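Local atomic coordinates of Beta2-bungarotoxin (Bungarus multicinctus, PDB entry 1BUN), a protein that probably hydrolyses phosphatidylcholine as a two-chain snake-venom phospholipase A2 neurotoxin, whose Kunitz-type chain is thought to help direct it to nerve endings. Residues B[19-24]-B[32-37]. Sequence-based numbering, arbitrary orientation.
Sequences VVRAFY and CVQFRY
Six backbone hydrogen bonds zip 19-24 to 32-37, in reciprocal pairs at V20/Y37, A22/F35 and Y24/V33. Y37 N to V20 O is the shortest, at 2.8 Å, whereas A22 N to F35 O reaches 3.2 Å but is nearly straight (172°). R21/R36 and F23/Q34 are the intervening non-hydrogen-bonded pairs. F23 CA also lies 3.1 Å from V33 O in a CA-H...O contact. The two short strand segments run antiparallel with 146° between their directions, which gives the ladder its twist: this is the central antiparallel hairpin of the Kunitz (BPTI) fold, tied by the C32-C53 disulfide to helix 50-57, whose D50 also touches F23.

Aromatic packing occupies the face carrying V20, A22, Y24, V33, F35 and Y37. CG of both Y24 and F35 takes the crowded position between backbone N and carbonyl carbon, and the rings meet as a T-shaped pair, the edge of Y24 toward a face of F35 (planes at 69°, centroids 4.9 Å apart). The methyl of A22 lies between the F35 and Y37 side chains, its CB 3.8 Å from Y37 CB and 3.9 Å from F35 CE1. V20 CG1 meets the edge of the Y37 ring, which also stacks on H46; P11 touches both Y24 and F35.

R21, F23, Q34 and R36 point to the opposite face. The R21 and Q34 side chains lie side by side, R21 CB 3.4 Å from Q34 OE1, while V19, ahead of the paired residues, sets CG1 4.0 Å above the centre of the R36 guanidinium.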
ATOM      1  N   VAL B  19     -18.542  24.591  -8.881  1.00 21.14           N
ATOM      2  CA  VAL B  19     -17.136  24.531  -8.554  1.00 21.80           C
ATOM      3  C   VAL B  19     -16.854  24.082  -7.145  1.00 23.71           C
ATOM      4  O   VAL B  19     -17.612  24.383  -6.223  1.00 25.20           O
ATOM      5  CB  VAL B  19     -16.498  25.887  -8.795  1.00 22.24           C
ATOM      6  CG1 VAL B  19     -15.068  25.927  -8.251  1.00 22.90           C
ATOM      7  CG2 VAL B  19     -16.521  26.182 -10.290  1.00 21.22           C
ATOM      8  N   VAL B  20     -15.752  23.358  -6.990  1.00 24.55           N
ATOM      9  CA  VAL B  20     -15.322  22.856  -5.696  1.00 24.03           C
ATOM     10  C   VAL B  20     -13.808  23.109  -5.568  1.00 23.31           C
ATOM     11  O   VAL B  20     -13.109  23.334  -6.563  1.00 23.61           O
ATOM     12  CB  VAL B  20     -15.658  21.343  -5.564  1.00 24.26           C
ATOM     13  CG1 VAL B  20     -14.725  20.511  -6.430  1.00 23.45           C
ATOM     14  CG2 VAL B  20     -15.606  20.911  -4.113  1.00 24.91           C
ATOM     15  N   ARG B  21     -13.318  23.170  -4.344  1.00 23.29           N
ATOM     16  CA  ARG B  21     -11.894  23.394  -4.126  1.00 24.52           C
ATOM     17  C   ARG B  21     -11.120  22.067  -4.104  1.00 22.07           C
ATOM     18  O   ARG B  21     -11.450  21.144  -3.348  1.00 21.19           O
ATOM     19  CB  ARG B  21     -11.678  24.139  -2.819  1.00 29.17           C
ATOM     20  CG  ARG B  21     -12.528  25.404  -2.729  1.00 38.72           C
ATOM     21  CD  ARG B  21     -13.423  25.358  -1.493  1.00 44.19           C
ATOM     22  NE  ARG B  21     -14.317  24.205  -1.528  1.00 48.72           N
ATOM     23  CZ  ARG B  21     -15.621  24.292  -1.766  1.00 51.70           C
ATOM     24  NH1 ARG B  21     -16.179  25.484  -1.989  1.00 53.22           N
ATOM     25  NH2 ARG B  21     -16.364  23.191  -1.767  1.00 52.62           N
ATOM     26  N   ALA B  22     -10.131  21.958  -4.974  1.00 17.78           N
ATOM     27  CA  ALA B  22      -9.344  20.761  -5.021  1.00 16.07           C
ATOM     28  C   ALA B  22      -7.872  21.180  -5.216  1.00 16.02           C
ATOM     29  O   ALA B  22      -7.560  22.371  -5.285  1.00 15.67           O
ATOM     30  CB  ALA B  22      -9.851  19.838  -6.143  1.00 11.73           C
ATOM     31  N   PHE B  23      -6.958  20.219  -5.170  1.00 16.03           N
ATOM     32  CA  PHE B  23      -5.554  20.535  -5.348  1.00 15.15           C
ATOM     33  C   PHE B  23      -5.099  19.742  -6.510  1.00 15.83           C
ATOM     34  O   PHE B  23      -5.675  18.694  -6.824  1.00 16.48           O
ATOM     35  CB  PHE B  23      -4.720  20.163  -4.139  1.00 13.80           C
ATOM     36  CG  PHE B  23      -5.270  20.684  -2.847  1.00 13.11           C
ATOM     37  CD1 PHE B  23      -6.462  20.205  -2.346  1.00 10.79           C
ATOM     38  CD2 PHE B  23      -4.607  21.650  -2.148  1.00 12.18           C
ATOM     39  CE1 PHE B  23      -6.972  20.690  -1.172  1.00 11.81           C
ATOM     40  CE2 PHE B  23      -5.119  22.125  -0.980  1.00 11.63           C
ATOM     41  CZ  PHE B  23      -6.309  21.644  -0.490  1.00 11.28           C
ATOM     42  N   TYR B  24      -4.113  20.298  -7.190  1.00 16.36           N
ATOM     43  CA  TYR B  24      -3.531  19.691  -8.348  1.00 15.91           C
ATOM     44  C   TYR B  24      -2.042  19.820  -8.157  1.00 16.96           C
ATOM     45  O   TYR B  24      -1.593  20.647  -7.359  1.00 17.37           O
ATOM     46  CB  TYR B  24      -3.955  20.465  -9.571  1.00 14.27           C
ATOM     47  CG  TYR B  24      -3.351  21.833  -9.696  1.00 13.30           C
ATOM     48  CD1 TYR B  24      -3.880  22.928  -9.025  1.00 14.47           C
ATOM     49  CD2 TYR B  24      -2.332  22.056 -10.593  1.00 15.20           C
ATOM     50  CE1 TYR B  24      -3.405  24.205  -9.282  1.00 14.08           C
ATOM     51  CE2 TYR B  24      -1.857  23.300 -10.848  1.00 15.25           C
ATOM     52  CZ  TYR B  24      -2.391  24.374 -10.208  1.00 14.40           C
ATOM     53  OH  TYR B  24      -1.934  25.614 -10.599  1.00 18.58           O
ATOM     54  N   CYS B  32       1.638  20.810  -4.399  1.00 37.07           N
ATOM     55  CA  CYS B  32       0.260  20.666  -4.802  1.00 33.08           C
ATOM     56  C   CYS B  32      -0.298  22.030  -4.451  1.00 32.92           C
ATOM     57  O   CYS B  32       0.100  22.615  -3.448  1.00 33.49           O
ATOM     58  CB  CYS B  32      -0.414  19.628  -3.944  1.00 28.58           C
ATOM     59  SG  CYS B  32       0.163  17.994  -4.395  1.00 22.68           S
ATOM     60  N   VAL B  33      -1.133  22.605  -5.293  1.00 32.73           N
ATOM     61  CA  VAL B  33      -1.685  23.900  -4.922  1.00 31.89           C
ATOM     62  C   VAL B  33      -3.187  23.856  -5.082  1.00 31.72           C
ATOM     63  O   VAL B  33      -3.694  22.983  -5.798  1.00 32.60           O
ATOM     64  CB  VAL B  33      -1.044  25.067  -5.716  1.00 30.76           C
ATOM     65  CG1 VAL B  33       0.386  25.260  -5.286  1.00 28.72           C
ATOM     66  CG2 VAL B  33      -1.076  24.797  -7.185  1.00 30.78           C
ATOM     67  N   GLN B  34      -3.897  24.717  -4.350  1.00 31.60           N
ATOM     68  CA  GLN B  34      -5.361  24.786  -4.434  1.00 31.97           C
ATOM     69  C   GLN B  34      -5.855  25.483  -5.717  1.00 29.27           C
ATOM     70  O   GLN B  34      -5.239  26.454  -6.177  1.00 29.11           O
ATOM     71  CB  GLN B  34      -5.926  25.512  -3.216  1.00 35.98           C
ATOM     72  CG  GLN B  34      -7.469  25.472  -3.105  1.00 42.55           C
ATOM     73  CD  GLN B  34      -7.995  26.049  -1.771  1.00 46.23           C
ATOM     74  OE1 GLN B  34      -9.206  25.992  -1.483  1.00 44.57           O
ATOM     75  NE2 GLN B  34      -7.086  26.613  -0.960  1.00 49.13           N
ATOM     76  N   PHE B  35      -6.937  24.965  -6.306  1.00 26.23           N
ATOM     77  CA  PHE B  35      -7.525  25.548  -7.518  1.00 22.59           C
ATOM     78  C   PHE B  35      -9.039  25.329  -7.569  1.00 23.08           C
ATOM     79  O   PHE B  35      -9.595  24.579  -6.754  1.00 22.74           O
ATOM     80  CB  PHE B  35      -6.844  25.035  -8.796  1.00 18.88           C
ATOM     81  CG  PHE B  35      -7.322  23.690  -9.270  1.00 14.84           C
ATOM     82  CD1 PHE B  35      -7.191  22.563  -8.488  1.00 15.10           C
ATOM     83  CD2 PHE B  35      -7.860  23.545 -10.530  1.00 13.92           C
ATOM     84  CE1 PHE B  35      -7.592  21.303  -8.967  1.00 14.16           C
ATOM     85  CE2 PHE B  35      -8.260  22.284 -11.005  1.00 11.47           C
ATOM     86  CZ  PHE B  35      -8.124  21.173 -10.224  1.00 10.02           C
ATOM     87  N   ARG B  36      -9.716  26.042  -8.473  1.00 22.24           N
ATOM     88  CA  ARG B  36     -11.162  25.917  -8.609  1.00 21.11           C
ATOM     89  C   ARG B  36     -11.437  24.774  -9.578  1.00 20.50           C
ATOM     90  O   ARG B  36     -11.249  24.928 -10.780  1.00 21.07           O
ATOM     91  CB  ARG B  36     -11.766  27.231  -9.137  1.00 20.59           C
ATOM     92  CG  ARG B  36     -11.660  28.439  -8.192  1.00 18.59           C
ATOM     93  CD  ARG B  36     -12.398  29.681  -8.745  1.00 18.45           C
ATOM     94  NE  ARG B  36     -13.713  29.857  -8.111  1.00 22.60           N
ATOM     95  CZ  ARG B  36     -14.875  29.902  -8.769  1.00 24.45           C
ATOM     96  NH1 ARG B  36     -14.916  29.805 -10.092  1.00 27.70           N
ATOM     97  NH2 ARG B  36     -16.014  29.932  -8.099  1.00 26.99           N
ATOM     98  N   TYR B  37     -11.786  23.606  -9.055  1.00 20.37           N
ATOM     99  CA  TYR B  37     -12.075  22.428  -9.899  1.00 20.43           C
ATOM    100  C   TYR B  37     -13.556  22.434 -10.321  1.00 20.92           C
ATOM    101  O   TYR B  37     -14.447  22.545  -9.463  1.00 21.78           O
ATOM    102  CB  TYR B  37     -11.763  21.125  -9.139  1.00 18.62           C
ATOM    103  CG  TYR B  37     -12.033  19.884  -9.952  1.00 16.77           C
ATOM    104  CD1 TYR B  37     -11.394  19.686 -11.177  1.00 16.55           C
ATOM    105  CD2 TYR B  37     -12.953  18.929  -9.531  1.00 16.91           C
ATOM    106  CE1 TYR B  37     -11.668  18.586 -11.967  1.00 14.92           C
ATOM    107  CE2 TYR B  37     -13.234  17.806 -10.321  1.00 13.98           C
ATOM    108  CZ  TYR B  37     -12.586  17.658 -11.537  1.00 15.04           C
ATOM    109  OH  TYR B  37     -12.880  16.609 -12.367  1.00 17.07           O
TER